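PDB 2Q00: Orf c02003 protein from Sulfolobus solfataricus P2, which is of unknown function but belongs to the archaeal PaREP1/PaREP8 family, placed in a clan with nucleotidyltransferase C-terminal-like helical domains. Local coordinates for residues V24-I38 with W83-L97. Sequence-based numbering, arbitrary orientation.
Sequences VQACEKYYKAAEEAI and WKSAWTLHVEGFHEL
Helix 24-38 and helix 83-95 pack antiparallel, their axes 8.0 Å apart at closest approach with a crossing angle of -161°, so Tyr-31 lies level with Ala-86 and Val-24 with Phe-94. Tyr-31 is the central knob, set among Trp-83, Ala-86, Trp-87 and His-90. With CG anti to the backbone N (chi1 179°), its ring reaches across to the second helix and makes an offset stack with His-90, centroids 3.9 Å apart. His-90 CB takes the centre of the phenol face in a CH-pi contact, leaving the imidazole shifted toward CE2, hence the offset. Trp-83 meets the tyrosine obliquely, its CH2 lying 3.4 Å from Tyr-31 CE1, while Tyr-31 OH comes to the edge of Trp-87. The small residues Ala-34 and Ala-86 let the backbones draw close, their CB atoms in tight contact at 3.3 Å, and Ile-38 CG1 packs on Trp-83 CE3. Farther along, Cys-27 SG touches Leu-89 CD2 at 3.8 Å and nears CA of Gly-93, which lies in the wider pi-type turn of 89-95 and, lacking a side chain, lets the sulfur approach the backbone. Glu-28 CG, anti to its own N, lies over the centre of the Phe-94 ring at 3.9 Å; a bend at chi2 (38°) turns OE1 to the His-90 edge, 3.2 Å from CD2. Val-24 CG1 meets Phe-94 CD1. The tryptophans continue onto Phe-66 of helix 62-71, and Leu-89 onto helix 101-122, placing the pair inside the helical bundle. No hydrogen bond joins the two segments: aromatic and apolar contacts hold them together, and little here compensates for burying Glu-28 OE1, which has no hydrogen-bond partner in the model.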
ATOM      1  N   VAL A  24      15.949  -1.773  -0.029  1.00 58.50           N
ATOM      2  CA  VAL A  24      15.291  -2.908   0.604  1.00 58.80           C
ATOM      3  C   VAL A  24      14.286  -2.468   1.662  1.00 59.46           C
ATOM      4  O   VAL A  24      13.159  -2.969   1.724  1.00 59.83           O
ATOM      5  CB  VAL A  24      16.316  -3.823   1.276  1.00 58.81           C
ATOM      6  CG1 VAL A  24      15.622  -5.046   1.859  1.00 62.39           C
ATOM      7  CG2 VAL A  24      17.376  -4.231   0.263  1.00 66.22           C
ATOM      8  N   GLN A  25      14.706  -1.530   2.503  1.00 58.28           N
ATOM      9  CA  GLN A  25      13.857  -1.023   3.570  1.00 55.39           C
ATOM     10  C   GLN A  25      12.719  -0.182   3.018  1.00 52.50           C
ATOM     11  O   GLN A  25      11.564  -0.337   3.436  1.00 54.60           O
ATOM     12  CB  GLN A  25      14.703  -0.207   4.554  1.00 56.93           C
ATOM     13  CG  GLN A  25      15.387  -1.059   5.612  1.00 64.90           C
ATOM     14  CD  GLN A  25      14.416  -1.504   6.697  1.00 74.46           C
ATOM     15  OE1 GLN A  25      13.973  -0.693   7.513  1.00 79.68           O
ATOM     16  NE2 GLN A  25      14.070  -2.790   6.702  1.00 74.95           N
ATOM     17  N   ALA A  26      13.046   0.697   2.078  1.00 47.36           N
ATOM     18  CA  ALA A  26      12.064   1.567   1.455  1.00 46.20           C
ATOM     19  C   ALA A  26      10.933   0.748   0.842  1.00 46.45           C
ATOM     20  O   ALA A  26       9.753   1.025   1.093  1.00 48.81           O
ATOM     21  CB  ALA A  26      12.738   2.443   0.386  1.00 43.24           C
ATOM     22  N   CYS A  27      11.284  -0.259   0.043  1.00 46.41           N
ATOM     23  CA  CYS A  27      10.272  -1.117  -0.587  1.00 45.36           C
ATOM     24  C   CYS A  27       9.282  -1.661   0.434  1.00 42.26           C
ATOM     25  O   CYS A  27       8.066  -1.600   0.240  1.00 46.26           O
ATOM     26  CB  CYS A  27      10.933  -2.303  -1.309  1.00 47.65           C
ATOM     27  SG  CYS A  27      11.866  -1.856  -2.789  1.00 49.54           S
ATOM     28  N   GLU A  28       9.807  -2.204   1.524  1.00 44.95           N
ATOM     29  CA  GLU A  28       8.958  -2.768   2.558  1.00 46.81           C
ATOM     30  C   GLU A  28       8.059  -1.716   3.209  1.00 44.64           C
ATOM     31  O   GLU A  28       6.903  -1.999   3.532  1.00 45.73           O
ATOM     32  CB  GLU A  28       9.812  -3.479   3.614  1.00 46.42           C
ATOM     33  CG  GLU A  28       8.992  -4.308   4.608  1.00 57.18           C
ATOM     34  CD  GLU A  28       7.796  -5.024   3.962  1.00 71.66           C
ATOM     35  OE1 GLU A  28       7.968  -5.697   2.919  1.00 72.19           O
ATOM     36  OE2 GLU A  28       6.675  -4.908   4.503  1.00 77.88           O
ATOM     37  N   LYS A  29       8.577  -0.501   3.393  1.00 45.36           N
ATOM     38  CA  LYS A  29       7.781   0.556   4.007  1.00 44.66           C
ATOM     39  C   LYS A  29       6.718   1.038   3.046  1.00 44.77           C
ATOM     40  O   LYS A  29       5.596   1.367   3.462  1.00 45.70           O
ATOM     41  CB  LYS A  29       8.663   1.725   4.449  1.00 48.11           C
ATOM     42  CG  LYS A  29       9.077   1.657   5.916  1.00 47.14           C
ATOM     43  CD  LYS A  29      10.199   0.680   6.174  1.00 55.13           C
ATOM     44  CE  LYS A  29      10.013  -0.048   7.505  1.00 56.34           C
ATOM     45  NZ  LYS A  29       9.528   0.833   8.605  1.00 54.67           N
ATOM     46  N   TYR A  30       7.067   1.082   1.761  1.00 45.60           N
ATOM     47  CA  TYR A  30       6.114   1.494   0.740  1.00 43.03           C
ATOM     48  C   TYR A  30       4.990   0.475   0.709  1.00 42.52           C
ATOM     49  O   TYR A  30       3.827   0.828   0.545  1.00 44.35           O
ATOM     50  CB  TYR A  30       6.771   1.558  -0.636  1.00 45.33           C
ATOM     51  CG  TYR A  30       7.596   2.803  -0.888  1.00 43.99           C
ATOM     52  CD1 TYR A  30       7.004   4.064  -0.862  1.00 42.82           C
ATOM     53  CD2 TYR A  30       8.966   2.716  -1.168  1.00 44.58           C
ATOM     54  CE1 TYR A  30       7.749   5.212  -1.108  1.00 45.68           C
ATOM     55  CE2 TYR A  30       9.727   3.859  -1.423  1.00 43.59           C
ATOM     56  CZ  TYR A  30       9.109   5.114  -1.391  1.00 44.42           C
ATOM     57  OH  TYR A  30       9.823   6.266  -1.648  1.00 47.35           O
ATOM     58  N   TYR A  31       5.342  -0.799   0.854  1.00 41.47           N
ATOM     59  CA  TYR A  31       4.325  -1.837   0.840  1.00 44.99           C
ATOM     60  C   TYR A  31       3.431  -1.698   2.075  1.00 42.63           C
ATOM     61  O   TYR A  31       2.213  -1.762   1.975  1.00 45.01           O
ATOM     62  CB  TYR A  31       4.964  -3.224   0.811  1.00 48.33           C
ATOM     63  CG  TYR A  31       3.940  -4.337   0.821  1.00 51.97           C
ATOM     64  CD1 TYR A  31       3.042  -4.493  -0.241  1.00 50.53           C
ATOM     65  CD2 TYR A  31       3.852  -5.224   1.897  1.00 50.28           C
ATOM     66  CE1 TYR A  31       2.088  -5.498  -0.229  1.00 46.84           C
ATOM     67  CE2 TYR A  31       2.901  -6.233   1.917  1.00 47.77           C
ATOM     68  CZ  TYR A  31       2.019  -6.361   0.850  1.00 52.78           C
ATOM     69  OH  TYR A  31       1.048  -7.324   0.873  1.00 59.58           O
ATOM     70  N   LYS A  32       4.044  -1.514   3.241  1.00 43.30           N
ATOM     71  CA  LYS A  32       3.279  -1.341   4.472  1.00 43.09           C
ATOM     72  C   LYS A  32       2.367  -0.127   4.338  1.00 42.47           C
ATOM     73  O   LYS A  32       1.248  -0.137   4.835  1.00 44.75           O
ATOM     74  CB  LYS A  32       4.213  -1.173   5.671  1.00 45.22           C
ATOM     75  CG  LYS A  32       4.846  -2.473   6.127  1.00 47.19           C
ATOM     76  CD  LYS A  32       5.729  -2.269   7.345  1.00 45.94           C
ATOM     77  CE  LYS A  32       6.290  -3.592   7.877  1.00 45.16           C
ATOM     78  NZ  LYS A  32       7.073  -3.342   9.139  1.00 60.23           N
ATOM     79  N   ALA A  33       2.848   0.911   3.657  1.00 41.26           N
ATOM     80  CA  ALA A  33       2.047   2.108   3.434  1.00 41.75           C
ATOM     81  C   ALA A  33       0.821   1.702   2.629  1.00 42.57           C
ATOM     82  O   ALA A  33      -0.289   2.177   2.880  1.00 45.56           O
ATOM     83  CB  ALA A  33       2.854   3.182   2.660  1.00 37.92           C
ATOM     84  N   ALA A  34       1.028   0.816   1.658  1.00 45.31           N
ATOM     85  CA  ALA A  34      -0.064   0.343   0.806  1.00 41.91           C
ATOM     86  C   ALA A  34      -1.053  -0.505   1.589  1.00 39.53           C
ATOM     87  O   ALA A  34      -2.268  -0.369   1.425  1.00 41.65           O
ATOM     88  CB  ALA A  34       0.487  -0.454  -0.366  1.00 40.77           C
ATOM     89  N   GLU A  35      -0.538  -1.377   2.447  1.00 40.33           N
ATOM     90  CA  GLU A  35      -1.423  -2.219   3.224  1.00 43.75           C
ATOM     91  C   GLU A  35      -2.367  -1.361   4.072  1.00 43.39           C
ATOM     92  O   GLU A  35      -3.581  -1.596   4.101  1.00 43.24           O
ATOM     93  CB  GLU A  35      -0.620  -3.151   4.115  1.00 43.39           C
ATOM     94  CG  GLU A  35      -1.510  -4.053   4.957  1.00 54.72           C
ATOM     95  CD  GLU A  35      -0.732  -5.067   5.773  1.00 66.06           C
ATOM     96  OE1 GLU A  35       0.177  -5.719   5.206  1.00 73.62           O
ATOM     97  OE2 GLU A  35      -1.043  -5.216   6.977  1.00 71.00           O
ATOM     98  N   GLU A  36      -1.804  -0.346   4.731  1.00 44.15           N
ATOM     99  CA  GLU A  36      -2.582   0.554   5.576  1.00 42.95           C
ATOM    100  C   GLU A  36      -3.604   1.341   4.772  1.00 42.00           C
ATOM    101  O   GLU A  36      -4.703   1.624   5.257  1.00 44.55           O
ATOM    102  CB  GLU A  36      -1.660   1.523   6.314  1.00 44.85           C
ATOM    103  CG  GLU A  36      -0.672   0.838   7.238  1.00 45.93           C
ATOM    104  CD  GLU A  36      -1.365   0.057   8.331  1.00 49.11           C
ATOM    105  OE1 GLU A  36      -2.177   0.665   9.059  1.00 43.90           O
ATOM    106  OE2 GLU A  36      -1.097  -1.160   8.459  1.00 53.48           O
ATOM    107  N   ALA A  37      -3.244   1.701   3.549  1.00 43.91           N
ATOM    108  CA  ALA A  37      -4.152   2.455   2.696  1.00 43.92           C
ATOM    109  C   ALA A  37      -5.390   1.621   2.412  1.00 44.14           C
ATOM    110  O   ALA A  37      -6.512   2.130   2.417  1.00 44.30           O
ATOM    111  CB  ALA A  37      -3.463   2.824   1.396  1.00 46.86           C
ATOM    112  N   ILE A  38      -5.176   0.331   2.166  1.00 46.12           N
ATOM    113  CA  ILE A  38      -6.274  -0.591   1.891  1.00 47.74           C
ATOM    114  C   ILE A  38      -7.175  -0.759   3.125  1.00 49.54           C
ATOM    115  O   ILE A  38      -8.406  -0.680   3.021  1.00 46.62           O
ATOM    116  CB  ILE A  38      -5.747  -1.983   1.486  1.00 49.89           C
ATOM    117  CG1 ILE A  38      -4.933  -1.889   0.183  1.00 51.19           C
ATOM    118  CG2 ILE A  38      -6.916  -2.939   1.344  1.00 44.01           C
ATOM    119  CD1 ILE A  38      -5.748  -1.466  -1.052  1.00 45.18           C
ATOM    120  N   TRP A  83      -2.516  -1.604  -6.223  1.00 45.18           N
ATOM    121  CA  TRP A  83      -2.161  -2.645  -5.274  1.00 48.87           C
ATOM    122  C   TRP A  83      -1.106  -3.616  -5.831  1.00 50.78           C
ATOM    123  O   TRP A  83      -0.194  -4.029  -5.105  1.00 52.97           O
ATOM    124  CB  TRP A  83      -3.405  -3.430  -4.838  1.00 49.60           C
ATOM    125  CG  TRP A  83      -3.040  -4.560  -3.940  1.00 50.09           C
ATOM    126  CD1 TRP A  83      -3.088  -5.893  -4.232  1.00 51.18           C
ATOM    127  CD2 TRP A  83      -2.455  -4.455  -2.630  1.00 47.50           C
ATOM    128  NE1 TRP A  83      -2.563  -6.624  -3.187  1.00 57.70           N
ATOM    129  CE2 TRP A  83      -2.169  -5.766  -2.193  1.00 52.89           C
ATOM    130  CE3 TRP A  83      -2.144  -3.379  -1.786  1.00 54.16           C
ATOM    131  CZ2 TRP A  83      -1.587  -6.031  -0.945  1.00 53.19           C
ATOM    132  CZ3 TRP A  83      -1.566  -3.640  -0.547  1.00 49.89           C
ATOM    133  CH2 TRP A  83      -1.294  -4.959  -0.141  1.00 49.77           C
ATOM    134  N   LYS A  84      -1.222  -3.985  -7.109  1.00 55.48           N
ATOM    135  CA  LYS A  84      -0.252  -4.907  -7.709  1.00 55.58           C
ATOM    136  C   LYS A  84       1.167  -4.368  -7.541  1.00 50.19           C
ATOM    137  O   LYS A  84       2.072  -5.103  -7.135  1.00 51.73           O
ATOM    138  CB  LYS A  84      -0.554  -5.127  -9.195  1.00 57.94           C
ATOM    139  CG  LYS A  84      -1.870  -5.864  -9.459  1.00 60.87           C
ATOM    140  CD  LYS A  84      -2.046  -6.193 -10.949  1.00 64.85           C
ATOM    141  CE  LYS A  84      -3.383  -6.886 -11.238  1.00 77.21           C
ATOM    142  NZ  LYS A  84      -4.574  -6.015 -10.970  1.00 76.93           N
ATOM    143  N   SER A  85       1.347  -3.082  -7.850  1.00 46.25           N
ATOM    144  CA  SER A  85       2.647  -2.419  -7.705  1.00 45.90           C
ATOM    145  C   SER A  85       3.175  -2.583  -6.276  1.00 47.44           C
ATOM    146  O   SER A  85       4.374  -2.830  -6.052  1.00 45.69           O
ATOM    147  CB  SER A  85       2.522  -0.929  -7.996  1.00 47.06           C
ATOM    148  OG  SER A  85       2.014  -0.714  -9.289  1.00 46.22           O
ATOM    149  N   ALA A  86       2.276  -2.425  -5.309  1.00 44.41           N
ATOM    150  CA  ALA A  86       2.654  -2.566  -3.917  1.00 42.51           C
ATOM    151  C   ALA A  86       3.172  -3.996  -3.720  1.00 44.85           C
ATOM    152  O   ALA A  86       4.222  -4.215  -3.099  1.00 44.54           O
ATOM    153  CB  ALA A  86       1.429  -2.291  -2.995  1.00 37.24           C
ATOM    154  N   TRP A  87       2.437  -4.964  -4.265  1.00 43.23           N
ATOM    155  CA  TRP A  87       2.813  -6.370  -4.140  1.00 42.79           C
ATOM    156  C   TRP A  87       4.188  -6.598  -4.755  1.00 42.41           C
ATOM    157  O   TRP A  87       5.031  -7.270  -4.161  1.00 41.47           O
ATOM    158  CB  TRP A  87       1.751  -7.255  -4.821  1.00 46.49           C
ATOM    159  CG  TRP A  87       1.955  -8.740  -4.632  1.00 53.55           C
ATOM    160  CD1 TRP A  87       2.259  -9.662  -5.604  1.00 55.42           C
ATOM    161  CD2 TRP A  87       1.925  -9.466  -3.395  1.00 56.55           C
ATOM    162  NE1 TRP A  87       2.426 -10.909  -5.042  1.00 52.08           N
ATOM    163  CE2 TRP A  87       2.228 -10.819  -3.690  1.00 56.32           C
ATOM    164  CE3 TRP A  87       1.676  -9.107  -2.066  1.00 52.61           C
ATOM    165  CZ2 TRP A  87       2.290 -11.807  -2.701  1.00 56.23           C
ATOM    166  CZ3 TRP A  87       1.740 -10.090  -1.085  1.00 55.29           C
ATOM    167  CH2 TRP A  87       2.046 -11.424  -1.406  1.00 56.94           C
ATOM    168  N   THR A  88       4.417  -6.018  -5.933  1.00 42.70           N
ATOM    169  CA  THR A  88       5.704  -6.161  -6.631  1.00 45.24           C
ATOM    170  C   THR A  88       6.833  -5.638  -5.767  1.00 45.12           C
ATOM    171  O   THR A  88       7.908  -6.244  -5.676  1.00 45.40           O
ATOM    172  CB  THR A  88       5.759  -5.366  -7.937  1.00 44.87           C
ATOM    173  OG1 THR A  88       4.693  -5.773  -8.803  1.00 46.34           O
ATOM    174  CG2 THR A  88       7.102  -5.592  -8.619  1.00 41.63           C
ATOM    175  N   LEU A  89       6.594  -4.487  -5.154  1.00 46.78           N
ATOM    176  CA  LEU A  89       7.584  -3.898  -4.276  1.00 44.44           C
ATOM    177  C   LEU A  89       7.860  -4.893  -3.155  1.00 46.83           C
ATOM    178  O   LEU A  89       9.011  -5.120  -2.785  1.00 46.86           O
ATOM    179  CB  LEU A  89       7.058  -2.571  -3.691  1.00 44.81           C
ATOM    180  CG  LEU A  89       7.193  -1.350  -4.601  1.00 39.58           C
ATOM    181  CD1 LEU A  89       6.451  -0.159  -4.054  1.00 36.95           C
ATOM    182  CD2 LEU A  89       8.671  -1.044  -4.742  1.00 40.25           C
ATOM    183  N   HIS A  90       6.794  -5.491  -2.633  1.00 46.68           N
ATOM    184  CA  HIS A  90       6.906  -6.445  -1.541  1.00 49.38           C
ATOM    185  C   HIS A  90       7.742  -7.674  -1.895  1.00 51.28           C
ATOM    186  O   HIS A  90       8.748  -7.964  -1.239  1.00 49.83           O
ATOM    187  CB  HIS A  90       5.511  -6.895  -1.098  1.00 47.91           C
ATOM    188  CG  HIS A  90       5.513  -7.745   0.134  1.00 53.40           C
ATOM    189  ND1 HIS A  90       4.537  -8.685   0.392  1.00 60.29           N
ATOM    190  CD2 HIS A  90       6.362  -7.783   1.189  1.00 49.15           C
ATOM    191  CE1 HIS A  90       4.786  -9.268   1.552  1.00 51.80           C
ATOM    192  NE2 HIS A  90       5.887  -8.738   2.056  1.00 53.10           N
ATOM    193  N   VAL A  91       7.319  -8.403  -2.926  1.00 53.44           N
ATOM    194  CA  VAL A  91       8.024  -9.613  -3.346  1.00 56.59           C
ATOM    195  C   VAL A  91       9.397  -9.360  -3.968  1.00 58.68           C
ATOM    196  O   VAL A  91      10.427  -9.558  -3.325  1.00 62.99           O
ATOM    197  CB  VAL A  91       7.177 -10.422  -4.346  1.00 56.65           C
ATOM    198  CG1 VAL A  91       7.946 -11.645  -4.801  1.00 57.25           C
ATOM    199  CG2 VAL A  91       5.868 -10.830  -3.697  1.00 51.77           C
ATOM    200  N   GLU A  92       9.406  -8.922  -5.220  1.00 60.74           N
ATOM    201  CA  GLU A  92      10.646  -8.645  -5.942  1.00 61.29           C
ATOM    202  C   GLU A  92      11.566  -7.632  -5.272  1.00 61.58           C
ATOM    203  O   GLU A  92      12.780  -7.657  -5.476  1.00 59.26           O
ATOM    204  CB  GLU A  92      10.314  -8.166  -7.353  1.00 59.15           C
ATOM    205  CG  GLU A  92       9.780  -9.268  -8.241  1.00 62.19           C
ATOM    206  CD  GLU A  92       9.277  -8.749  -9.563  1.00 66.54           C
ATOM    207  OE1 GLU A  92      10.006  -7.963 -10.205  1.00 61.02           O
ATOM    208  OE2 GLU A  92       8.153  -9.132  -9.959  1.00 72.87           O
ATOM    209  N   GLY A  93      10.989  -6.746  -4.469  1.00 62.92           N
ATOM    210  CA  GLY A  93      11.791  -5.734  -3.812  1.00 65.12           C
ATOM    211  C   GLY A  93      12.433  -6.150  -2.504  1.00 66.65           C
ATOM    212  O   GLY A  93      13.641  -6.387  -2.436  1.00 63.76           O
ATOM    213  N   PHE A  94      11.622  -6.232  -1.459  1.00 69.04           N
ATOM    214  CA  PHE A  94      12.101  -6.599  -0.137  1.00 71.83           C
ATOM    215  C   PHE A  94      12.629  -8.036  -0.065  1.00 72.34           C
ATOM    216  O   PHE A  94      13.724  -8.288   0.456  1.00 71.70           O
ATOM    217  CB  PHE A  94      10.973  -6.403   0.884  1.00 72.35           C
ATOM    218  CG  PHE A  94      11.383  -6.675   2.306  1.00 73.77           C
ATOM    219  CD1 PHE A  94      12.403  -5.934   2.902  1.00 74.67           C
ATOM    220  CD2 PHE A  94      10.740  -7.668   3.051  1.00 74.90           C
ATOM    221  CE1 PHE A  94      12.782  -6.174   4.226  1.00 75.09           C
ATOM    222  CE2 PHE A  94      11.106  -7.921   4.377  1.00 70.19           C
ATOM    223  CZ  PHE A  94      12.131  -7.173   4.970  1.00 70.43           C
ATOM    224  N   HIS A  95      11.858  -8.977  -0.599  1.00 73.72           N
ATOM    225  CA  HIS A  95      12.252 -10.381  -0.554  1.00 74.94           C
ATOM    226  C   HIS A  95      13.337 -10.799  -1.544  1.00 76.47           C
ATOM    227  O   HIS A  95      14.394 -11.292  -1.136  1.00 78.76           O
ATOM    228  CB  HIS A  95      11.009 -11.268  -0.710  1.00 72.92           C
ATOM    229  CG  HIS A  95      10.046 -11.161   0.435  1.00 71.58           C
ATOM    230  ND1 HIS A  95      10.362 -11.565   1.716  1.00 70.13           N
ATOM    231  CD2 HIS A  95       8.783 -10.670   0.496  1.00 66.08           C
ATOM    232  CE1 HIS A  95       9.337 -11.324   2.517  1.00 67.53           C
ATOM    233  NE2 HIS A  95       8.367 -10.782   1.801  1.00 62.85           N
ATOM    234  N   GLU A  96      13.089 -10.586  -2.835  1.00 76.26           N
ATOM    235  CA  GLU A  96      14.040 -10.983  -3.874  1.00 76.54           C
ATOM    236  C   GLU A  96      15.251 -10.066  -4.095  1.00 77.55           C
ATOM    237  O   GLU A  96      16.228 -10.475  -4.724  1.00 79.47           O
ATOM    238  CB  GLU A  96      13.289 -11.189  -5.193  1.00 76.07           C
ATOM    239  CG  GLU A  96      12.444 -12.467  -5.246  1.00 73.74           C
ATOM    240  CD  GLU A  96      11.513 -12.511  -6.458  1.00 78.97           C
ATOM    241  OE1 GLU A  96      11.947 -12.096  -7.558  1.00 81.17           O
ATOM    242  OE2 GLU A  96      10.355 -12.967  -6.313  1.00 79.56           O
ATOM    243  N   LEU A  97      15.193  -8.835  -3.593  1.00 78.54           N
ATOM    244  CA  LEU A  97      16.310  -7.895  -3.738  1.00 77.42           C
ATOM    245  C   LEU A  97      16.725  -7.745  -5.203  1.00 76.20           C
ATOM    246  O   LEU A  97      17.911  -7.771  -5.522  1.00 75.22           O
ATOM    247  CB  LEU A  97      17.518  -8.395  -2.931  1.00 77.80           C
ATOM    248  CG  LEU A  97      17.249  -9.089  -1.586  1.00 78.91           C
ATOM    249  CD1 LEU A  97      18.546  -9.684  -1.045  1.00 76.20           C
ATOM    250  CD2 LEU A  97      16.653  -8.103  -0.586  1.00 79.49           C
TER